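Local coordinates for protein alpha-amylase (Eisenia fetida, PDB 6M4K) that probably hydrolyses internal alpha-1,4-glucosidic linkages of starch and related polysaccharides, as a calcium- and chloride-dependent glycoside hydrolase of family 13, at residues I19-E24 and G44-P49; M343-W348 and I383-W388; W25-I30 and M74-G79; P14-I19 and L94-Y99. All blocks are in the same frame, centred on the assembly; numbering follows the deposited sequence.

Contact 1. Residues I19-E24 and G44-P49; sequences IVHLFE and GVQVSP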
loop_
_atom_site.group_PDB
_atom_site.type_symbol
_atom_site.label_atom_id
_atom_site.label_comp_id
_atom_site.label_asym_id
_atom_site.label_seq_id
_atom_site.Cartn_x
_atom_site.Cartn_y
_atom_site.Cartn_z
ATOM N N ILE A 19 -4.502 5.710 -3.302
ATOM C CA ILE A 19 -3.347 6.223 -2.571
ATOM C C ILE A 19 -2.072 5.511 -3.031
ATOM O O ILE A 19 -2.112 4.467 -3.691
ATOM C CB ILE A 19 -3.550 6.151 -1.049
ATOM C CG1 ILE A 19 -3.664 4.703 -0.604
ATOM C CG2 ILE A 19 -4.819 6.946 -0.657
ATOM C CD1 ILE A 19 -3.623 4.536 0.909
ATOM N N VAL A 20 -0.926 6.113 -2.705
ATOM C CA VAL A 20 0.377 5.646 -3.177
ATOM C C VAL A 20 1.330 5.555 -1.993
ATOM O O VAL A 20 1.429 6.493 -1.197
ATOM C CB VAL A 20 0.970 6.587 -4.246
ATOM C CG1 VAL A 20 2.343 6.075 -4.698
ATOM C CG2 VAL A 20 0.034 6.740 -5.416
ATOM N N HIS A 21 2.073 4.457 -1.901
ATOM C CA HIS A 21 3.121 4.341 -0.894
ATOM C C HIS A 21 4.426 4.842 -1.500
ATOM O O HIS A 21 5.027 4.158 -2.334
ATOM C CB HIS A 21 3.280 2.892 -0.471
ATOM C CG HIS A 21 4.258 2.701 0.640
ATOM N ND1 HIS A 21 4.760 1.462 0.971
ATOM C CD2 HIS A 21 4.789 3.577 1.522
ATOM C CE1 HIS A 21 5.576 1.586 2.002
ATOM N NE2 HIS A 21 5.610 2.860 2.356
ATOM N N LEU A 22 4.847 6.048 -1.113
ATOM C CA LEU A 22 6.109 6.608 -1.605
ATOM C C LEU A 22 7.227 6.139 -0.666
ATOM O O LEU A 22 7.731 6.864 0.192
ATOM C CB LEU A 22 6.004 8.122 -1.744
ATOM C CG LEU A 22 5.005 8.617 -2.792
ATOM C CD1 LEU A 22 4.980 10.144 -2.821
ATOM C CD2 LEU A 22 5.340 8.077 -4.174
ATOM N N PHE A 23 7.600 4.872 -0.850
ATOM C CA PHE A 23 8.456 4.144 0.086
ATOM C C PHE A 23 9.855 4.761 0.127
ATOM O O PHE A 23 10.540 4.847 -0.902
ATOM C CB PHE A 23 8.501 2.691 -0.392
ATOM C CG PHE A 23 9.416 1.783 0.390
ATOM C CD1 PHE A 23 9.303 1.639 1.765
ATOM C CD2 PHE A 23 10.361 1.008 -0.284
ATOM C CE1 PHE A 23 10.127 0.759 2.469
ATOM C CE2 PHE A 23 11.189 0.128 0.416
ATOM C CZ PHE A 23 11.079 0.013 1.782
ATOM N N GLU A 24 10.265 5.214 1.312
ATOM C CA GLU A 24 11.571 5.819 1.563
ATOM C C GLU A 24 11.788 7.142 0.839
ATOM O O GLU A 24 12.920 7.658 0.832
ATOM C CB GLU A 24 12.744 4.857 1.316
ATOM C CG GLU A 24 12.873 3.740 2.341
ATOM C CD GLU A 24 13.664 4.131 3.582
ATOM O OE1 GLU A 24 13.956 5.331 3.790
ATOM O OE2 GLU A 24 14.008 3.222 4.357
ATOM N N GLY A 44 -3.916 10.483 -1.958
ATOM C CA GLY A 44 -3.045 10.613 -0.806
ATOM C C GLY A 44 -1.842 9.700 -0.900
ATOM O O GLY A 44 -1.709 8.890 -1.825
ATOM N N VAL A 45 -0.988 9.821 0.112
ATOM C CA VAL A 45 0.344 9.216 0.136
ATOM C C VAL A 45 0.565 8.567 1.488
ATOM O O VAL A 45 0.388 9.218 2.522
ATOM C CB VAL A 45 1.439 10.278 -0.078
ATOM C CG1 VAL A 45 2.831 9.666 0.114
ATOM C CG2 VAL A 45 1.305 10.884 -1.442
ATOM N N GLN A 46 0.982 7.305 1.487
ATOM C CA GLN A 46 1.506 6.679 2.690
ATOM C C GLN A 46 3.001 6.962 2.769
ATOM O O GLN A 46 3.740 6.673 1.820
ATOM C CB GLN A 46 1.291 5.173 2.634
ATOM C CG GLN A 46 1.725 4.438 3.875
ATOM C CD GLN A 46 1.575 2.958 3.718
ATOM O OE1 GLN A 46 0.483 2.471 3.410
ATOM N NE2 GLN A 46 2.665 2.216 3.903
ATOM N N VAL A 47 3.446 7.525 3.886
ATOM C CA VAL A 47 4.841 7.917 4.073
ATOM C C VAL A 47 5.520 6.943 5.027
ATOM O O VAL A 47 4.900 6.397 5.947
ATOM C CB VAL A 47 4.958 9.373 4.576
ATOM C CG1 VAL A 47 4.288 10.328 3.611
ATOM C CG2 VAL A 47 4.406 9.528 6.001
ATOM N N SER A 48 6.829 6.748 4.817
ATOM C CA SER A 48 7.618 5.858 5.659
ATOM C C SER A 48 7.649 6.378 7.100
ATOM O O SER A 48 7.417 7.569 7.341
ATOM C CB SER A 48 9.046 5.769 5.104
ATOM O OG SER A 48 9.093 4.953 3.941
ATOM N N PRO A 49 7.938 5.510 8.078
ATOM C CA PRO A 49 7.880 5.935 9.494
ATOM C C PRO A 49 8.660 7.218 9.713
ATOM O O PRO A 49 9.851 7.292 9.376
ATOM C CB PRO A 49 8.496 4.743 10.245
ATOM C CG PRO A 49 8.111 3.555 9.386
ATOM C CD PRO A 49 8.226 4.066 7.962
HETATM O O HOH W 1 8.319 8.140 2.693
#
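Val20 and Gln46 lie on the first two parallel strands of the TIM barrel, joined through helix 27-39 in a beta-alpha-beta unit, and the pair illustrates how barrel strands divide their labour between backbone and side chains. The backbone bonds come first: Val20 N donates to Gly44 O, Gln46 N to Val20 O at 2.8 Å, and Leu22 N to Gln46 O at 3.2 Å. Beyond Leu22, the centre of an inverse gamma turn, a water takes over, donating to Leu22 O and accepting from Ser48 N.

On the face turned toward the barrel interior, the His21 ring is sandwiched. Gln46 NE2 sits over the ring centre, 3.3 Å above its plane, while Phe23 CB covers the opposite face; ring and amide planes differ by 38°. Gln46 runs extended, its CG anti to the backbone N (chi1 -176°), which carries the amide out over the ring, and its OE1 is bound by Tyr234 and Arg341. Were His21 an alanine, a gap would probably open between Phe23 CB and the amide, leaving Gln46 NE2 without the ring beneath it.

Apolar packing occupies the other face, toward helix 27-39, where Leu22 CD1 meets Val45 CG1 at 3.7 Å, the two side chains crossing at about a right angle. Past the strand ends, Ser48 OG accepts from Glu24 N at 2.9 Å.

Contact 2. Residues M343-W348 and I383-W388; sequences MSSYNW and ICEHRW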
loop_
_atom_site.group_PDB
_atom_site.type_symbol
_atom_site.label_atom_id
_atom_site.label_comp_id
_atom_site.label_asym_id
_atom_site.label_seq_id
_atom_site.Cartn_x
_atom_site.Cartn_y
_atom_site.Cartn_z
ATOM N N MET A 343 1.945 0.555 -4.708
ATOM C CA MET A 343 3.329 0.653 -4.272
ATOM C C MET A 343 4.115 1.561 -5.215
ATOM O O MET A 343 3.871 1.600 -6.425
ATOM C CB MET A 343 3.935 -0.754 -4.300
ATOM C CG MET A 343 5.393 -0.838 -3.870
ATOM S SD MET A 343 5.555 -0.293 -2.165
ATOM C CE MET A 343 7.348 -0.288 -2.037
ATOM N N SER A 344 5.064 2.303 -4.655
ATOM C CA SER A 344 6.043 3.040 -5.449
ATOM C C SER A 344 7.422 2.722 -4.891
ATOM O O SER A 344 7.699 2.999 -3.718
ATOM C CB SER A 344 5.769 4.547 -5.445
ATOM O OG SER A 344 6.475 5.168 -6.511
ATOM N N SER A 345 8.272 2.127 -5.732
ATOM C CA SER A 345 9.455 1.408 -5.275
ATOM C C SER A 345 10.758 2.070 -5.704
ATOM O O SER A 345 10.801 2.931 -6.590
ATOM C CB SER A 345 9.464 -0.006 -5.860
ATOM O OG SER A 345 8.229 -0.655 -5.639
ATOM N N TYR A 346 11.837 1.583 -5.094
ATOM C CA TYR A 346 13.171 1.814 -5.616
ATOM C C TYR A 346 13.799 0.488 -6.035
ATOM O O TYR A 346 13.437 -0.585 -5.553
ATOM C CB TYR A 346 14.051 2.552 -4.601
ATOM C CG TYR A 346 14.287 1.859 -3.268
ATOM C CD1 TYR A 346 15.220 0.830 -3.161
ATOM C CD2 TYR A 346 13.616 2.259 -2.110
ATOM C CE1 TYR A 346 15.467 0.213 -1.955
ATOM C CE2 TYR A 346 13.862 1.646 -0.893
ATOM C CZ TYR A 346 14.793 0.624 -0.814
ATOM O OH TYR A 346 15.046 0.038 0.397
ATOM N N ASN A 347 14.773 0.584 -6.938
ATOM C CA ASN A 347 15.520 -0.579 -7.393
ATOM C C ASN A 347 16.602 -0.946 -6.385
ATOM O O ASN A 347 17.141 -0.095 -5.678
ATOM C CB ASN A 347 16.152 -0.257 -8.749
ATOM C CG ASN A 347 16.466 -1.495 -9.566
ATOM O OD1 ASN A 347 16.156 -2.615 -9.179
ATOM N ND2 ASN A 347 17.078 -1.283 -10.728
ATOM N N TRP A 348 16.919 -2.227 -6.328
ATOM C CA TRP A 348 17.997 -2.706 -5.479
ATOM C C TRP A 348 18.516 -3.995 -6.089
ATOM O O TRP A 348 17.851 -4.588 -6.946
ATOM C CB TRP A 348 17.528 -2.917 -4.027
ATOM C CG TRP A 348 16.804 -4.218 -3.768
ATOM C CD1 TRP A 348 17.343 -5.377 -3.264
ATOM C CD2 TRP A 348 15.408 -4.488 -3.979
ATOM N NE1 TRP A 348 16.366 -6.346 -3.156
ATOM C CE2 TRP A 348 15.175 -5.825 -3.592
ATOM C CE3 TRP A 348 14.331 -3.725 -4.457
ATOM C CZ2 TRP A 348 13.919 -6.414 -3.670
ATOM C CZ3 TRP A 348 13.074 -4.320 -4.527
ATOM C CH2 TRP A 348 12.887 -5.651 -4.140
ATOM N N ILE A 383 11.698 3.603 -9.237
ATOM C CA ILE A 383 10.818 2.921 -10.185
ATOM C C ILE A 383 9.613 3.787 -10.547
ATOM O O ILE A 383 9.189 3.829 -11.708
ATOM C CB ILE A 383 10.394 1.555 -9.615
ATOM C CG1 ILE A 383 11.630 0.728 -9.224
ATOM C CG2 ILE A 383 9.491 0.808 -10.601
ATOM C CD1 ILE A 383 12.636 0.481 -10.373
ATOM N N CYS A 384 9.021 4.452 -9.548
ATOM C CA CYS A 384 7.895 5.373 -9.746
ATOM C C CYS A 384 6.711 4.734 -10.473
ATOM O O CYS A 384 6.191 5.282 -11.442
ATOM C CB CYS A 384 8.335 6.650 -10.458
ATOM S SG CYS A 384 9.532 7.620 -9.538
ATOM N N GLU A 385 6.283 3.561 -9.988
ATOM C CA GLU A 385 5.145 2.866 -10.595
ATOM C C GLU A 385 3.928 3.771 -10.744
ATOM O O GLU A 385 3.159 3.640 -11.699
ATOM C CB GLU A 385 4.746 1.652 -9.744
ATOM C CG GLU A 385 5.751 0.505 -9.712
ATOM C CD GLU A 385 6.699 0.574 -8.533
ATOM O OE1 GLU A 385 7.241 1.661 -8.245
ATOM O OE2 GLU A 385 6.897 -0.471 -7.888
ATOM N N HIS A 386 3.700 4.658 -9.775
ATOM C CA HIS A 386 2.518 5.512 -9.821
ATOM C C HIS A 386 2.562 6.492 -10.984
ATOM O O HIS A 386 1.514 7.016 -11.376
ATOM C CB HIS A 386 2.373 6.264 -8.497
ATOM C CG HIS A 386 3.454 7.262 -8.260
ATOM N ND1 HIS A 386 4.743 6.905 -7.920
ATOM C CD2 HIS A 386 3.443 8.612 -8.344
ATOM C CE1 HIS A 386 5.475 7.997 -7.795
ATOM N NE2 HIS A 386 4.711 9.046 -8.050
ATOM N N ARG A 387 3.753 6.739 -11.541
ATOM C CA ARG A 387 3.928 7.561 -12.731
ATOM C C ARG A 387 3.950 6.768 -14.034
ATOM O O ARG A 387 4.119 7.371 -15.101
ATOM C CB ARG A 387 5.211 8.395 -12.629
ATOM C CG ARG A 387 5.194 9.524 -11.609
ATOM C CD ARG A 387 6.100 10.644 -12.097
ATOM N NE ARG A 387 6.245 11.746 -11.157
ATOM C CZ ARG A 387 6.690 12.945 -11.517
ATOM N NH1 ARG A 387 7.008 13.171 -12.787
ATOM N NH2 ARG A 387 6.808 13.918 -10.623
ATOM N N TRP A 388 3.807 5.445 -13.997
ATOM C CA TRP A 388 3.686 4.691 -15.239
ATOM C C TRP A 388 2.343 5.003 -15.879
ATOM O O TRP A 388 1.313 5.019 -15.200
ATOM C CB TRP A 388 3.751 3.192 -14.965
ATOM C CG TRP A 388 5.056 2.664 -14.424
ATOM C CD1 TRP A 388 6.156 3.378 -14.053
ATOM C CD2 TRP A 388 5.373 1.289 -14.192
ATOM N NE1 TRP A 388 7.150 2.525 -13.604
ATOM C CE2 TRP A 388 6.686 1.236 -13.683
ATOM C CE3 TRP A 388 4.669 0.094 -14.374
ATOM C CZ2 TRP A 388 7.311 0.034 -13.364
ATOM C CZ3 TRP A 388 5.288 -1.097 -14.047
ATOM C CH2 TRP A 388 6.596 -1.118 -13.547
HETATM O O HOH W 2 9.358 5.333 -6.652
#
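Ser345 and Glu385 meet through a two-pronged grip on one carboxylate. Glu385 OE1 takes the backbone N-H of Ser345 at 2.8 Å, on the syn side and 17° out of the carboxylate plane, and OE2 accepts from Ser345 OG at 2.6 Å through its syn lone pair. Ser345 OG is also bonded to Gln305. A bend at chi2 (94°) brings the carboxylate across to Ser345, and the two bonds together fix its rotation. With an alanine in place of Glu385, Ser345 N and Ser345 OG would probably lose their shared acceptor.

With chi1 at -163°, Ser344 turns OG away from its nitrogen toward the edge of the His386 imidazole, sharing a hydrogen bond with ND1 at 2.8 Å. His386 CG sits between its own N and carbonyl carbon, which swings the ring toward Ser344, and NE2 is held by Glu33. A water joins Ser344 OG, Ser345 O and Cys384 N, and Ser345 O also accepts from Ile383 N at 2.9 Å.

Cys384 is disulfide-bonded to Cys377, and Trp388 stands at the N-cap position of helix 389-401. The contact thus joins the C-terminal end of the eighth strand of a TIM barrel to the loop before the following helix.

Contact 3. Residues W25-I30 and M74-G79; sequences WKWTDI and MNSRSG. With SO4 (sulfate ion), chain G.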
loop_
_atom_site.group_PDB
_atom_site.type_symbol
_atom_site.label_atom_id
_atom_site.label_comp_id
_atom_site.label_asym_id
_atom_site.label_seq_id
_atom_site.Cartn_x
_atom_site.Cartn_y
_atom_site.Cartn_z
ATOM N N TRP A 25 10.755 7.743 0.258
ATOM C CA TRP A 25 10.919 9.082 -0.294
ATOM C C TRP A 25 11.153 10.100 0.822
ATOM O O TRP A 25 10.532 10.031 1.902
ATOM C CB TRP A 25 9.689 9.506 -1.093
ATOM C CG TRP A 25 9.531 8.831 -2.428
ATOM C CD1 TRP A 25 9.758 7.507 -2.734
ATOM C CD2 TRP A 25 9.089 9.447 -3.642
ATOM N NE1 TRP A 25 9.475 7.276 -4.064
ATOM C CE2 TRP A 25 9.079 8.454 -4.644
ATOM C CE3 TRP A 25 8.703 10.750 -3.985
ATOM C CZ2 TRP A 25 8.701 8.726 -5.960
ATOM C CZ3 TRP A 25 8.337 11.013 -5.292
ATOM C CH2 TRP A 25 8.331 10.011 -6.256
ATOM N N LYS A 26 12.027 11.068 0.544
ATOM C CA LYS A 26 12.240 12.196 1.444
ATOM C C LYS A 26 11.040 13.143 1.427
ATOM O O LYS A 26 10.298 13.235 0.444
ATOM C CB LYS A 26 13.481 12.993 1.029
ATOM C CG LYS A 26 14.801 12.267 1.246
ATOM C CD LYS A 26 16.000 13.170 0.935
ATOM C CE LYS A 26 16.045 13.548 -0.534
ATOM N NZ LYS A 26 17.366 14.184 -0.856
ATOM N N TRP A 27 10.879 13.878 2.533
ATOM C CA TRP A 27 9.750 14.797 2.644
ATOM C C TRP A 27 9.778 15.865 1.557
ATOM O O TRP A 27 8.730 16.236 1.013
ATOM C CB TRP A 27 9.698 15.439 4.026
ATOM C CG TRP A 27 9.735 14.495 5.192
ATOM C CD1 TRP A 27 10.282 14.751 6.404
ATOM C CD2 TRP A 27 9.190 13.159 5.280
ATOM N NE1 TRP A 27 10.134 13.679 7.241
ATOM C CE2 TRP A 27 9.467 12.685 6.578
ATOM C CE3 TRP A 27 8.530 12.310 4.383
ATOM C CZ2 TRP A 27 9.096 11.407 7.009
ATOM C CZ3 TRP A 27 8.163 11.046 4.809
ATOM C CH2 TRP A 27 8.447 10.608 6.111
ATOM N N THR A 28 10.967 16.375 1.222
ATOM C CA THR A 28 11.020 17.392 0.178
ATOM C C THR A 28 10.559 16.847 -1.163
ATOM O O THR A 28 9.935 17.574 -1.944
ATOM C CB THR A 28 12.429 17.959 0.050
ATOM O OG1 THR A 28 13.357 16.884 -0.125
ATOM C CG2 THR A 28 12.788 18.775 1.290
ATOM N N ASP A 29 10.837 15.566 -1.436
ATOM C CA ASP A 29 10.384 14.954 -2.683
ATOM C C ASP A 29 8.885 14.685 -2.672
ATOM O O ASP A 29 8.211 14.904 -3.680
ATOM C CB ASP A 29 11.179 13.684 -2.992
ATOM C CG ASP A 29 12.548 13.998 -3.566
ATOM O OD1 ASP A 29 12.680 15.024 -4.276
ATOM O OD2 ASP A 29 13.475 13.220 -3.311
ATOM N N ILE A 30 8.345 14.209 -1.547
ATOM C CA ILE A 30 6.900 14.008 -1.477
ATOM C C ILE A 30 6.179 15.336 -1.632
ATOM O O ILE A 30 5.188 15.438 -2.361
ATOM C CB ILE A 30 6.507 13.270 -0.186
ATOM C CG1 ILE A 30 7.165 11.887 -0.162
ATOM C CG2 ILE A 30 4.984 13.172 -0.066
ATOM C CD1 ILE A 30 6.807 11.045 1.039
ATOM N N MET A 74 10.484 13.653 15.621
ATOM C CA MET A 74 10.099 13.609 14.214
ATOM C C MET A 74 11.238 13.955 13.264
ATOM O O MET A 74 11.031 14.578 12.223
ATOM C CB MET A 74 8.866 14.473 13.975
ATOM C CG MET A 74 7.604 13.833 14.552
ATOM S SD MET A 74 7.123 12.351 13.636
ATOM C CE MET A 74 6.592 13.146 12.122
ATOM N N ASN A 75 12.447 13.511 13.588
ATOM C CA ASN A 75 13.592 13.613 12.689
ATOM C C ASN A 75 13.958 12.200 12.250
ATOM O O ASN A 75 14.312 11.367 13.089
ATOM C CB ASN A 75 14.759 14.262 13.429
ATOM C CG ASN A 75 15.858 14.746 12.504
ATOM O OD1 ASN A 75 15.671 14.896 11.297
ATOM N ND2 ASN A 75 17.022 15.017 13.083
ATOM N N SER A 76 13.833 11.927 10.947
ATOM C CA SER A 76 13.979 10.592 10.383
ATOM C C SER A 76 14.857 10.668 9.140
ATOM O O SER A 76 15.247 11.747 8.680
ATOM C CB SER A 76 12.612 10.023 9.979
ATOM O OG SER A 76 12.101 10.716 8.848
ATOM N N ARG A 77 15.104 9.505 8.545
ATOM C CA ARG A 77 15.864 9.471 7.300
ATOM C C ARG A 77 15.226 10.325 6.217
ATOM O O ARG A 77 15.927 10.899 5.380
ATOM C CB ARG A 77 15.995 8.034 6.817
ATOM C CG ARG A 77 16.889 7.905 5.593
ATOM C CD ARG A 77 17.061 6.478 5.135
ATOM N NE ARG A 77 18.099 6.426 4.109
ATOM C CZ ARG A 77 18.826 5.346 3.835
ATOM N NH1 ARG A 77 18.622 4.200 4.465
ATOM N NH2 ARG A 77 19.800 5.435 2.926
ATOM N N SER A 78 13.899 10.424 6.198
ATOM C CA SER A 78 13.251 11.221 5.164
ATOM C C SER A 78 13.362 12.724 5.374
ATOM O O SER A 78 13.078 13.478 4.437
ATOM C CB SER A 78 11.771 10.864 5.052
ATOM O OG SER A 78 11.578 9.607 4.422
ATOM N N GLY A 79 13.750 13.175 6.562
ATOM C CA GLY A 79 13.930 14.590 6.789
ATOM C C GLY A 79 13.548 15.023 8.185
ATOM O O GLY A 79 13.187 14.195 9.030
HETATM S S SO4 G . 16.710 17.115 1.478
HETATM O O1 SO4 G . 16.425 16.547 2.787
HETATM O O2 SO4 G . 15.534 16.917 0.648
HETATM O O3 SO4 G . 17.820 16.390 0.865
HETATM O O4 SO4 G . 17.017 18.538 1.613
HETATM O O HOH W 3 10.620 12.806 10.010
HETATM O O HOH W 4 13.155 15.999 3.231
#
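Ser78 supplies both a donor and an acceptor to the residues that lead into and open helix 27-39. Its OG donates to Trp25 O at 2.8 Å, approaching from above the carbonyl plane, and is also bonded to Arg66. Its carbonyl oxygen accepts the first helical N-H, from Trp27 N, at 2.9 Å and a nearly straight 167°. A water accepts from Thr28 N and donates to Ser78 O, so two helical amides are satisfied from the 74-79 loop.

The indole of Trp27 lies flat against that loop, with Ser78 CB over its six-membered ring in a CH-pi contact. In the plane of the indole, NE1 donates to a second water at 2.9 Å, which also lies within hydrogen-bonding distance of Met74 O and Ser76 OG. The type I turn from Ser76 to Gly79 sets the Ser78 carbonyl toward the helix.

Lys26 NZ donates to O3 of a sulfate, probably from the crystallisation liquor, at 2.8 Å; Asp374 is its salt-bridge partner in the protein. Here the start of the first barrel helix, Lys26 at its N-cap position, is met by the loop between the second strand and second helix of the TIM barrel.

Contact 4. Residues P14-I19 and L94-Y99; sequences PGRDVI and LGVYIY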
loop_
_atom_site.group_PDB
_atom_site.type_symbol
_atom_site.label_atom_id
_atom_site.label_comp_id
_atom_site.label_asym_id
_atom_site.label_seq_id
_atom_site.Cartn_x
_atom_site.Cartn_y
_atom_site.Cartn_z
ATOM N N PRO A 14 -13.054 15.514 -4.246
ATOM C CA PRO A 14 -13.872 14.921 -5.305
ATOM C C PRO A 14 -13.003 14.426 -6.453
ATOM O O PRO A 14 -12.037 15.077 -6.849
ATOM C CB PRO A 14 -14.768 16.085 -5.749
ATOM C CG PRO A 14 -14.876 16.952 -4.532
ATOM C CD PRO A 14 -13.532 16.857 -3.856
ATOM N N GLY A 15 -13.341 13.254 -6.967
ATOM C CA GLY A 15 -12.642 12.694 -8.107
ATOM C C GLY A 15 -11.324 12.026 -7.789
ATOM O O GLY A 15 -10.596 11.661 -8.721
ATOM N N ARG A 16 -10.988 11.856 -6.510
ATOM C CA ARG A 16 -9.745 11.215 -6.103
ATOM C C ARG A 16 -10.048 10.101 -5.112
ATOM O O ARG A 16 -10.975 10.203 -4.303
ATOM C CB ARG A 16 -8.796 12.225 -5.454
ATOM C CG ARG A 16 -8.564 13.422 -6.332
ATOM C CD ARG A 16 -7.585 14.400 -5.742
ATOM N NE ARG A 16 -7.453 15.569 -6.608
ATOM C CZ ARG A 16 -6.834 16.698 -6.279
ATOM N NH1 ARG A 16 -6.262 16.828 -5.085
ATOM N NH2 ARG A 16 -6.776 17.697 -7.151
ATOM N N ASP A 17 -9.242 9.037 -5.159
ATOM C CA ASP A 17 -9.516 7.868 -4.331
ATOM C C ASP A 17 -8.269 7.031 -4.027
ATOM O O ASP A 17 -8.085 6.566 -2.901
ATOM C CB ASP A 17 -10.588 7.017 -5.035
ATOM C CG ASP A 17 -11.144 5.919 -4.163
ATOM O OD1 ASP A 17 -11.528 6.197 -3.002
ATOM O OD2 ASP A 17 -11.222 4.767 -4.637
ATOM N N VAL A 18 -7.420 6.800 -5.026
ATOM C CA VAL A 18 -6.315 5.846 -4.910
ATOM C C VAL A 18 -5.171 6.489 -4.141
ATOM O O VAL A 18 -4.887 7.676 -4.304
ATOM C CB VAL A 18 -5.884 5.412 -6.325
ATOM C CG1 VAL A 18 -4.641 4.531 -6.274
ATOM C CG2 VAL A 18 -7.014 4.688 -7.024
ATOM N N ILE A 19 -4.502 5.710 -3.302
ATOM C CA ILE A 19 -3.347 6.223 -2.571
ATOM C C ILE A 19 -2.072 5.511 -3.031
ATOM O O ILE A 19 -2.112 4.467 -3.691
ATOM C CB ILE A 19 -3.550 6.151 -1.049
ATOM C CG1 ILE A 19 -3.664 4.703 -0.604
ATOM C CG2 ILE A 19 -4.819 6.946 -0.657
ATOM C CD1 ILE A 19 -3.623 4.536 0.909
ATOM N N LEU A 94 -2.959 21.107 -1.528
ATOM C CA LEU A 94 -3.242 20.584 -2.861
ATOM C C LEU A 94 -4.308 19.502 -2.872
ATOM O O LEU A 94 -4.638 18.993 -3.947
ATOM C CB LEU A 94 -1.964 20.022 -3.487
ATOM C CG LEU A 94 -0.972 21.083 -3.943
ATOM C CD1 LEU A 94 0.395 20.458 -4.151
ATOM C CD2 LEU A 94 -1.467 21.711 -5.231
ATOM N N GLY A 95 -4.840 19.125 -1.713
ATOM C CA GLY A 95 -5.834 18.079 -1.661
ATOM C C GLY A 95 -5.282 16.680 -1.831
ATOM O O GLY A 95 -5.989 15.798 -2.341
ATOM N N VAL A 96 -4.032 16.458 -1.428
ATOM C CA VAL A 96 -3.395 15.143 -1.447
ATOM C C VAL A 96 -2.939 14.885 -0.017
ATOM O O VAL A 96 -2.082 15.607 0.504
ATOM C CB VAL A 96 -2.217 15.094 -2.428
ATOM C CG1 VAL A 96 -1.550 13.729 -2.376
ATOM C CG2 VAL A 96 -2.699 15.392 -3.845
ATOM N N TYR A 97 -3.531 13.891 0.632
ATOM C CA TYR A 97 -3.382 13.743 2.075
ATOM C C TYR A 97 -2.268 12.766 2.449
ATOM O O TYR A 97 -1.732 12.040 1.608
ATOM C CB TYR A 97 -4.735 13.399 2.703
ATOM C CG TYR A 97 -5.742 14.476 2.351
ATOM C CD1 TYR A 97 -5.470 15.814 2.624
ATOM C CD2 TYR A 97 -6.910 14.173 1.673
ATOM C CE1 TYR A 97 -6.353 16.818 2.272
ATOM C CE2 TYR A 97 -7.815 15.181 1.324
ATOM C CZ TYR A 97 -7.517 16.491 1.633
ATOM O OH TYR A 97 -8.411 17.479 1.272
ATOM N N ILE A 98 -1.915 12.764 3.734
ATOM C CA ILE A 98 -0.734 12.071 4.246
ATOM C C ILE A 98 -1.168 11.037 5.275
ATOM O O ILE A 98 -1.816 11.380 6.276
ATOM C CB ILE A 98 0.271 13.056 4.866
ATOM C CG1 ILE A 98 0.737 14.083 3.834
ATOM C CG2 ILE A 98 1.466 12.307 5.473
ATOM C CD1 ILE A 98 1.517 13.499 2.651
ATOM N N TYR A 99 -0.773 9.784 5.057
ATOM C CA TYR A 99 -0.985 8.702 6.009
ATOM C C TYR A 99 0.371 8.250 6.526
ATOM O O TYR A 99 1.252 7.882 5.737
ATOM C CB TYR A 99 -1.735 7.543 5.351
ATOM C CG TYR A 99 -2.938 8.043 4.599
ATOM C CD1 TYR A 99 -4.039 8.555 5.273
ATOM C CD2 TYR A 99 -2.935 8.107 3.214
ATOM C CE1 TYR A 99 -5.132 9.059 4.580
ATOM C CE2 TYR A 99 -4.020 8.614 2.512
ATOM C CZ TYR A 99 -5.112 9.087 3.205
ATOM O OH TYR A 99 -6.187 9.591 2.505
HETATM O O HOH W 5 -5.378 20.133 -6.333
#
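The two backbones stay well apart: the nearest CA atoms, Arg16 with Val96 and Ile19 with Tyr97, are 8.8 Å apart and the touching parts run 38° from each other, so the gap is bridged by side chains reaching out, one of them to backbone carbonyls. Arg16 spans the interval with a chain extended from CG to NE. Its NH1 donates to Leu94 O at 2.9 Å, in the guanidinium plane and on a lone pair of the carbonyl, with an angle of 162° at the hydrogen. The same nitrogen makes a weak second bond to Gly95 O, bent to 137°. NH2 donates to a water that in turn donates to Leu94 O, giving that oxygen a direct and a bridged link to one guanidinium, while NE is taken by Asn41.

The acceptors belong to a Schellman motif: Gly95 leaves helix 81-93 with positive phi, and the chain then enters the third strand of the TIM barrel. Arg16 thus fastens the segment before the first strand to the turn before the third.

Further in, Ile19 CG2 touches Tyr99 CE2 at 3.7 Å, the two side chains crossing at about a right angle past Gly44, which has no side chain.

Overall arrangement
Contact 1 is the hub. Its strand 19-22 borders strand 339-344 of contact 2, and past the ends of these strands Phe23 CE2 and Tyr346 CE2 lie 3.3 Å apart; its strand 44-47 borders strand 97-102 of contact 4, where Val45 N and Tyr97 O lie 2.8 Å apart. Contacts 1 and 4 share Ile19, and contact 1 is nested within the chain loop that contact 4 closes. Contact 3 packs outside the barrel, Trp27 CZ3 lying 3.6 Å from Val47 CB, and meets contact 2 through Trp25 beside Cys384 and His386. Contacts 3 and 4 are farthest apart, about 19 Å between centres. All four lie away from the calcium site of Asn105, Arg161, Asp170 and His204.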